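Fructose-bisphosphate aldolase (PDB 4MOZ) belongs to the DeoC/LacD family of aldolases, built on a TIM barrel of eight parallel strands ringed by helices. Local coordinates at residues A30-G35 against N96-V101; D7-P12 against N26-T31; L37-C42 against I172-I177. All coordinates share one frame; numbering follows the deposited sequence.

Interaction 3 is the core of the set: 37-42 and 172-177 are two strands of the barrel that face each other across its interior, and everything that touches is apolar and buried. Interaction 1 sits at the end of the barrel where the strands begin and is polar, two amides and a water between the end of helix 20-30 and the beginning of the third barrel strand. Farthest out is interaction 2, apolar again, where the N-terminal 7-12 lies against that same helix. Interactions 1 and 2 share Ala30 and Thr31, and Ala30 also reaches interaction 3: its CB packs on CD1 of Ile172, its O near CD1 of Leu37.

Interaction 1: residues A30-G35 against N96-V101; sequences ATQGTG and NVNYLV
Ala30 and Asn98 bring the two backbones to their nearest point, with CA atoms 6.5 Å apart, where the last turn of helix 20-30 passes Asn98, by the start of the third barrel strand. Asn98 sets out toward the 30-35 segment, with CG beside its own backbone N (chi1 -58°). ND2 of Asn98 lies 3.8 Å from NE2 of Gln32, two donors that cannot bond each other. The two amide planes stand 51° apart, and a water does the joining: it donates to OE1 of Gln32 at 3.0 Å and accepts from ND2 of Asn98 at 3.0 Å. Gln32 has positive phi and is the C' residue of the Schellman motif that ends the helix, with Gly33 N bonded to Met28 O and Gln32 N to Lys29 O. A type I' turn, Thr31 to Thr34, overlaps it; Thr31 O takes both the backbone N of Thr34 at 2.9 Å and its OG1 at 2.7 Å, the hydroxyl lying in the carbonyl plane. Both amides are also bonded to groups just ahead of neighbouring strands. NE2 of Gln32 donates to Cys77 O, while Asn98 bonds Asn137 ND2 through OD1 and Gly78 O through ND2.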
# COMPACT_ATOMS: atom_id res chain seq x y z
N ALA C 30 -27.44 -21.67 6.82
CA ALA C 30 -26.12 -22.25 7.08
C ALA C 30 -26.16 -23.37 8.10
O ALA C 30 -25.46 -24.37 7.95
CB ALA C 30 -25.15 -21.17 7.51
N THR C 31 -26.97 -23.19 9.14
CA THR C 31 -27.09 -24.19 10.21
C THR C 31 -28.28 -25.14 10.00
O THR C 31 -28.59 -25.96 10.87
CB THR C 31 -27.21 -23.51 11.60
OG1 THR C 31 -28.40 -22.72 11.65
CG2 THR C 31 -25.99 -22.63 11.88
N GLN C 32 -28.92 -25.03 8.84
CA GLN C 32 -30.11 -25.82 8.50
C GLN C 32 -31.17 -25.75 9.61
O GLN C 32 -31.85 -26.73 9.91
CB GLN C 32 -29.73 -27.28 8.18
CG GLN C 32 -28.74 -27.44 7.04
CD GLN C 32 -29.33 -27.17 5.66
OE1 GLN C 32 -30.45 -26.67 5.53
NE2 GLN C 32 -28.58 -27.51 4.62
N GLY C 33 -31.30 -24.57 10.21
CA GLY C 33 -32.29 -24.32 11.26
C GLY C 33 -32.00 -25.03 12.57
O GLY C 33 -32.90 -25.22 13.38
N THR C 34 -30.74 -25.41 12.78
CA THR C 34 -30.35 -26.16 13.98
C THR C 34 -29.45 -25.39 14.94
O THR C 34 -29.36 -25.73 16.12
CB THR C 34 -29.63 -27.47 13.63
OG1 THR C 34 -28.29 -27.19 13.21
CG2 THR C 34 -30.38 -28.25 12.55
N GLY C 35 -28.76 -24.36 14.44
CA GLY C 35 -27.75 -23.65 15.23
C GLY C 35 -26.40 -24.34 15.17
O GLY C 35 -25.44 -23.88 15.79
N ASN C 96 -29.09 -24.93 -5.57
CA ASN C 96 -29.66 -25.26 -4.26
C ASN C 96 -28.61 -25.73 -3.27
O ASN C 96 -28.71 -26.82 -2.69
CB ASN C 96 -30.76 -26.32 -4.41
CG ASN C 96 -31.77 -25.97 -5.48
OD1 ASN C 96 -32.10 -26.80 -6.32
ND2 ASN C 96 -32.24 -24.73 -5.46
N VAL C 97 -27.59 -24.90 -3.09
CA VAL C 97 -26.53 -25.15 -2.13
C VAL C 97 -26.31 -23.83 -1.41
O VAL C 97 -26.40 -22.76 -2.02
CB VAL C 97 -25.22 -25.60 -2.82
CG1 VAL C 97 -24.10 -25.81 -1.81
CG2 VAL C 97 -25.43 -26.87 -3.63
N ASN C 98 -26.07 -23.89 -0.10
CA ASN C 98 -25.68 -22.71 0.65
C ASN C 98 -24.18 -22.52 0.49
O ASN C 98 -23.39 -23.29 1.04
CB ASN C 98 -26.05 -22.85 2.13
CG ASN C 98 -27.53 -23.10 2.35
OD1 ASN C 98 -28.38 -22.45 1.75
ND2 ASN C 98 -27.85 -24.03 3.24
N TYR C 99 -23.79 -21.50 -0.27
CA TYR C 99 -22.38 -21.24 -0.56
C TYR C 99 -21.73 -20.30 0.45
O TYR C 99 -22.28 -19.25 0.80
CB TYR C 99 -22.19 -20.70 -1.98
CG TYR C 99 -22.50 -21.72 -3.05
CD1 TYR C 99 -21.61 -22.77 -3.33
CD2 TYR C 99 -23.69 -21.65 -3.79
CE1 TYR C 99 -21.90 -23.70 -4.31
CE2 TYR C 99 -23.99 -22.58 -4.77
CZ TYR C 99 -23.09 -23.61 -5.03
OH TYR C 99 -23.38 -24.54 -6.00
N LEU C 100 -20.55 -20.70 0.91
CA LEU C 100 -19.69 -19.85 1.72
C LEU C 100 -18.45 -19.55 0.88
O LEU C 100 -17.68 -20.47 0.55
CB LEU C 100 -19.30 -20.56 3.01
CG LEU C 100 -18.61 -19.70 4.08
CD1 LEU C 100 -19.61 -19.25 5.12
CD2 LEU C 100 -17.50 -20.49 4.75
N VAL C 101 -18.25 -18.28 0.54
CA VAL C 101 -17.13 -17.88 -0.30
C VAL C 101 -15.86 -17.69 0.53
O VAL C 101 -15.78 -16.81 1.39
CB VAL C 101 -17.44 -16.61 -1.13
CG1 VAL C 101 -16.25 -16.23 -2.00
CG2 VAL C 101 -18.68 -16.83 -1.99
O HOH W 1 -30.75 -24.20 3.93

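Interaction 2: residues D7-P12 against N26-T31; sequences DQVKVP and NYMKAT
Val9 meets helix 20-30 through both of its methyls. Its CB faces the helix, and there the chain forks. CG1, anti to the backbone N (chi1 176°), goes over one face of the Tyr27 ring: it lies 4.3 Å from the ring centroid and 26° off the normal, a CH-pi contact, with Tyr27 CG its nearest ring atom at 3.9 Å. CG2 also meets the ring, at Tyr27 CD1, 3.9 Å away, and then reaches SE of selenomethionine Met28 at 4.1 Å. The Met28 chain, bent at both chi2 and chi3, carries its selenium to that methyl. Tyr27 also serves the end of its helix through its carbonyl: Thr31 N at 3.1 Å and Thr31 OG1 at 2.7 Å both donate to Tyr27 O, arriving from opposite faces of the carbonyl plane. Farther along, Val11 packs on Arg20, Tyr23 and Ile24, and Pro12 touches Arg89 of the second subunit. The N-terminal segment 7-12 thus lies along the outer side of helix 20-30, while Asn26 and Lys29 of that helix turn to strand 138-145 of the barrel.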
# COMPACT_ATOMS: atom_id res chain seq x y z
N ASP C 7 -36.24 -16.40 16.12
CA ASP C 7 -36.11 -15.57 17.33
C ASP C 7 -34.95 -15.98 18.24
O ASP C 7 -34.48 -15.17 19.04
CB ASP C 7 -37.42 -15.58 18.12
CG ASP C 7 -38.55 -14.83 17.42
OD1 ASP C 7 -38.44 -14.56 16.20
OD2 ASP C 7 -39.55 -14.51 18.09
N GLN C 8 -34.50 -17.22 18.11
CA GLN C 8 -33.39 -17.72 18.93
C GLN C 8 -32.00 -17.37 18.39
O GLN C 8 -31.00 -17.57 19.08
CB GLN C 8 -33.51 -19.23 19.10
CG GLN C 8 -34.60 -19.66 20.06
CD GLN C 8 -34.68 -21.17 20.17
OE1 GLN C 8 -35.23 -21.83 19.30
NE2 GLN C 8 -34.12 -21.71 21.24
N VAL C 9 -31.94 -16.87 17.16
CA VAL C 9 -30.69 -16.41 16.56
C VAL C 9 -30.27 -15.10 17.24
O VAL C 9 -31.01 -14.11 17.19
CB VAL C 9 -30.81 -16.20 15.03
CG1 VAL C 9 -29.53 -15.63 14.44
CG2 VAL C 9 -31.18 -17.50 14.33
N LYS C 10 -29.11 -15.10 17.87
CA LYS C 10 -28.54 -13.87 18.43
C LYS C 10 -27.86 -13.05 17.35
O LYS C 10 -26.82 -13.42 16.81
CB LYS C 10 -27.57 -14.18 19.58
CG LYS C 10 -28.26 -14.46 20.90
CD LYS C 10 -27.27 -14.82 21.98
CE LYS C 10 -28.00 -15.29 23.23
NZ LYS C 10 -27.08 -15.97 24.19
N VAL C 11 -28.48 -11.92 17.01
CA VAL C 11 -27.97 -11.03 15.99
C VAL C 11 -26.97 -10.07 16.64
O VAL C 11 -27.34 -9.27 17.50
CB VAL C 11 -29.11 -10.25 15.29
CG1 VAL C 11 -28.55 -9.26 14.27
CG2 VAL C 11 -30.08 -11.22 14.62
N PRO C 12 -25.68 -10.16 16.23
CA PRO C 12 -24.67 -9.24 16.77
C PRO C 12 -24.94 -7.80 16.36
O PRO C 12 -25.63 -7.55 15.37
CB PRO C 12 -23.36 -9.76 16.17
CG PRO C 12 -23.76 -10.52 14.96
CD PRO C 12 -25.10 -11.11 15.26
N ASN C 26 -29.67 -16.19 6.57
CA ASN C 26 -28.39 -16.85 6.27
C ASN C 26 -27.89 -17.75 7.39
O ASN C 26 -27.32 -18.81 7.13
CB ASN C 26 -27.33 -15.82 5.88
CG ASN C 26 -27.58 -15.21 4.51
OD1 ASN C 26 -28.03 -15.89 3.58
ND2 ASN C 26 -27.30 -13.92 4.37
N TYR C 27 -28.12 -17.33 8.63
CA TYR C 27 -27.77 -18.14 9.78
C TYR C 27 -28.63 -19.41 9.84
O TYR C 27 -28.11 -20.50 10.12
CB TYR C 27 -27.94 -17.33 11.07
CG TYR C 27 -27.20 -17.91 12.24
CD1 TYR C 27 -27.76 -18.93 13.02
CD2 TYR C 27 -25.94 -17.44 12.58
CE1 TYR C 27 -27.07 -19.46 14.10
CE2 TYR C 27 -25.24 -17.96 13.66
CZ TYR C 27 -25.81 -18.97 14.41
OH TYR C 27 -25.12 -19.48 15.48
N MSE C 28 -29.92 -19.26 9.55
CA MSE C 28 -30.84 -20.41 9.48
C MSE C 28 -30.47 -21.36 8.35
O MSE C 28 -30.46 -22.57 8.55
CB MSE C 28 -32.30 -19.94 9.34
CG MSE C 28 -32.85 -19.21 10.55
SE MSE C 28 -33.07 -20.36 12.13
CE MSE C 28 -34.71 -21.28 11.59
N LYS C 29 -30.17 -20.82 7.17
CA LYS C 29 -29.74 -21.64 6.04
C LYS C 29 -28.46 -22.40 6.36
O LYS C 29 -28.40 -23.62 6.22
CB LYS C 29 -29.53 -20.78 4.80
CG LYS C 29 -30.79 -20.39 4.04
CD LYS C 29 -30.40 -19.57 2.82
CE LYS C 29 -31.55 -18.78 2.25
NZ LYS C 29 -31.05 -17.88 1.17
N ALA C 30 -27.44 -21.67 6.82
CA ALA C 30 -26.12 -22.25 7.08
C ALA C 30 -26.16 -23.37 8.10
O ALA C 30 -25.46 -24.37 7.95
CB ALA C 30 -25.15 -21.17 7.51
N THR C 31 -26.97 -23.19 9.14
CA THR C 31 -27.09 -24.19 10.21
C THR C 31 -28.28 -25.14 10.00
O THR C 31 -28.59 -25.96 10.87
CB THR C 31 -27.21 -23.51 11.60
OG1 THR C 31 -28.40 -22.72 11.65
CG2 THR C 31 -25.99 -22.63 11.88

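Interaction 3: residues L37-C42 against I172-I177; sequences LMLFAC and IVVLWI
Leu37 and Leu39 reach across to Val174 and Trp176 with their methyls alone. Leu37 sets out toward the 172-177 strand, and its CD2 touches CG2 of Val174 at 3.9 Å; the two side chains meet at a slant. Leu39 also starts toward that strand, but its chi2 of 145° lies off the usual staggered positions. Both methyls come in from the same side of the indole plane of Trp176, obliquely, at its six-membered ring: CD1 of Leu39 is 3.8 Å from CH2 of Trp176, and CD2 is 3.9 Å from CZ2 of the same ring. CD1 also comes within 4.3 Å of Val174 CG1. The strands, the first and fifth of the TIM barrel, have axes 11.5 Å apart with their directions 64° from each other, so they are not neighbours in the sheet and meet through the side chains that fill its interior. Trp176 leaves its strand with CG beside the backbone N (chi1 -78°), and this brings the far end of the indole toward Leu39 although the first bond of the side chain does not aim there. Lys102 makes a cation-pi contact with this indole, while Val79 and Ala81 of the adjoining strand pack against Leu39.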
# COMPACT_ATOMS: atom_id res chain seq x y z
N LEU C 37 -23.25 -25.97 12.68
CA LEU C 37 -22.68 -25.79 11.35
C LEU C 37 -21.97 -27.03 10.83
O LEU C 37 -20.92 -27.43 11.37
CB LEU C 37 -21.74 -24.58 11.29
CG LEU C 37 -21.13 -24.25 9.92
CD1 LEU C 37 -22.19 -23.80 8.93
CD2 LEU C 37 -20.03 -23.21 10.04
N MSE C 38 -22.54 -27.64 9.80
CA MSE C 38 -21.88 -28.70 9.05
C MSE C 38 -21.28 -28.06 7.80
O MSE C 38 -22.00 -27.71 6.87
CB MSE C 38 -22.87 -29.81 8.68
CG MSE C 38 -22.23 -31.09 8.13
SE MSE C 38 -21.37 -30.86 6.38
CE MSE C 38 -21.07 -32.74 5.94
N LEU C 39 -19.96 -27.89 7.81
CA LEU C 39 -19.25 -27.23 6.71
C LEU C 39 -18.52 -28.22 5.82
O LEU C 39 -17.66 -28.98 6.29
CB LEU C 39 -18.29 -26.16 7.26
CG LEU C 39 -17.52 -25.29 6.25
CD1 LEU C 39 -17.34 -23.88 6.77
CD2 LEU C 39 -16.18 -25.90 5.85
N PHE C 40 -18.85 -28.21 4.54
CA PHE C 40 -18.16 -29.01 3.54
C PHE C 40 -17.09 -28.13 2.88
O PHE C 40 -17.40 -27.22 2.10
CB PHE C 40 -19.16 -29.58 2.53
CG PHE C 40 -18.55 -30.39 1.41
CD1 PHE C 40 -17.43 -31.20 1.63
CD2 PHE C 40 -19.12 -30.36 0.14
CE1 PHE C 40 -16.88 -31.94 0.60
CE2 PHE C 40 -18.58 -31.11 -0.90
CZ PHE C 40 -17.46 -31.90 -0.67
N ALA C 41 -15.83 -28.41 3.22
CA ALA C 41 -14.69 -27.62 2.76
C ALA C 41 -14.21 -28.07 1.38
O ALA C 41 -13.82 -29.23 1.18
CB ALA C 41 -13.56 -27.69 3.78
N CYS C 42 -14.24 -27.14 0.43
CA CYS C 42 -13.85 -27.40 -0.96
C CYS C 42 -12.84 -26.38 -1.47
O CYS C 42 -12.84 -26.03 -2.65
CB CYS C 42 -15.10 -27.39 -1.86
SG CYS C 42 -16.32 -28.65 -1.46
N ILE C 172 -22.98 -14.31 7.09
CA ILE C 172 -22.28 -14.91 8.22
C ILE C 172 -20.78 -14.98 7.91
O ILE C 172 -20.37 -14.87 6.75
CB ILE C 172 -22.85 -16.29 8.63
CG1 ILE C 172 -22.50 -17.36 7.59
CG2 ILE C 172 -24.35 -16.21 8.88
CD1 ILE C 172 -22.43 -18.76 8.17
N VAL C 173 -19.96 -15.14 8.95
CA VAL C 173 -18.52 -15.21 8.77
C VAL C 173 -17.90 -16.37 9.54
O VAL C 173 -18.08 -16.49 10.76
CB VAL C 173 -17.81 -13.90 9.20
CG1 VAL C 173 -16.31 -14.00 8.93
CG2 VAL C 173 -18.40 -12.71 8.46
N VAL C 174 -17.18 -17.22 8.82
CA VAL C 174 -16.41 -18.30 9.41
C VAL C 174 -14.92 -17.97 9.25
O VAL C 174 -14.45 -17.74 8.13
CB VAL C 174 -16.70 -19.67 8.73
CG1 VAL C 174 -15.92 -20.79 9.41
CG2 VAL C 174 -18.19 -19.97 8.73
N LEU C 175 -14.20 -17.94 10.36
CA LEU C 175 -12.76 -17.76 10.31
C LEU C 175 -12.04 -19.07 10.59
O LEU C 175 -12.32 -19.73 11.59
CB LEU C 175 -12.31 -16.69 11.31
CG LEU C 175 -12.82 -15.25 11.10
CD1 LEU C 175 -12.31 -14.35 12.22
CD2 LEU C 175 -12.40 -14.70 9.74
N TRP C 176 -11.14 -19.45 9.70
CA TRP C 176 -10.19 -20.52 9.97
C TRP C 176 -9.05 -19.89 10.69
O TRP C 176 -8.46 -18.94 10.19
CB TRP C 176 -9.66 -21.12 8.68
CG TRP C 176 -10.58 -22.07 7.97
CD1 TRP C 176 -10.40 -23.44 7.79
CD2 TRP C 176 -11.85 -21.76 7.28
NE1 TRP C 176 -11.44 -23.98 7.08
CE2 TRP C 176 -12.34 -23.03 6.73
CE3 TRP C 176 -12.59 -20.60 7.07
CZ2 TRP C 176 -13.52 -23.11 6.01
CZ3 TRP C 176 -13.79 -20.69 6.35
CH2 TRP C 176 -14.24 -21.92 5.83
N ILE C 177 -8.72 -20.38 11.87
CA ILE C 177 -7.59 -19.81 12.58
C ILE C 177 -6.58 -20.89 12.96
O ILE C 177 -6.80 -21.68 13.87
CB ILE C 177 -8.01 -18.96 13.80
CG1 ILE C 177 -8.99 -17.86 13.36
CG2 ILE C 177 -6.79 -18.35 14.46
CD1 ILE C 177 -9.26 -16.78 14.39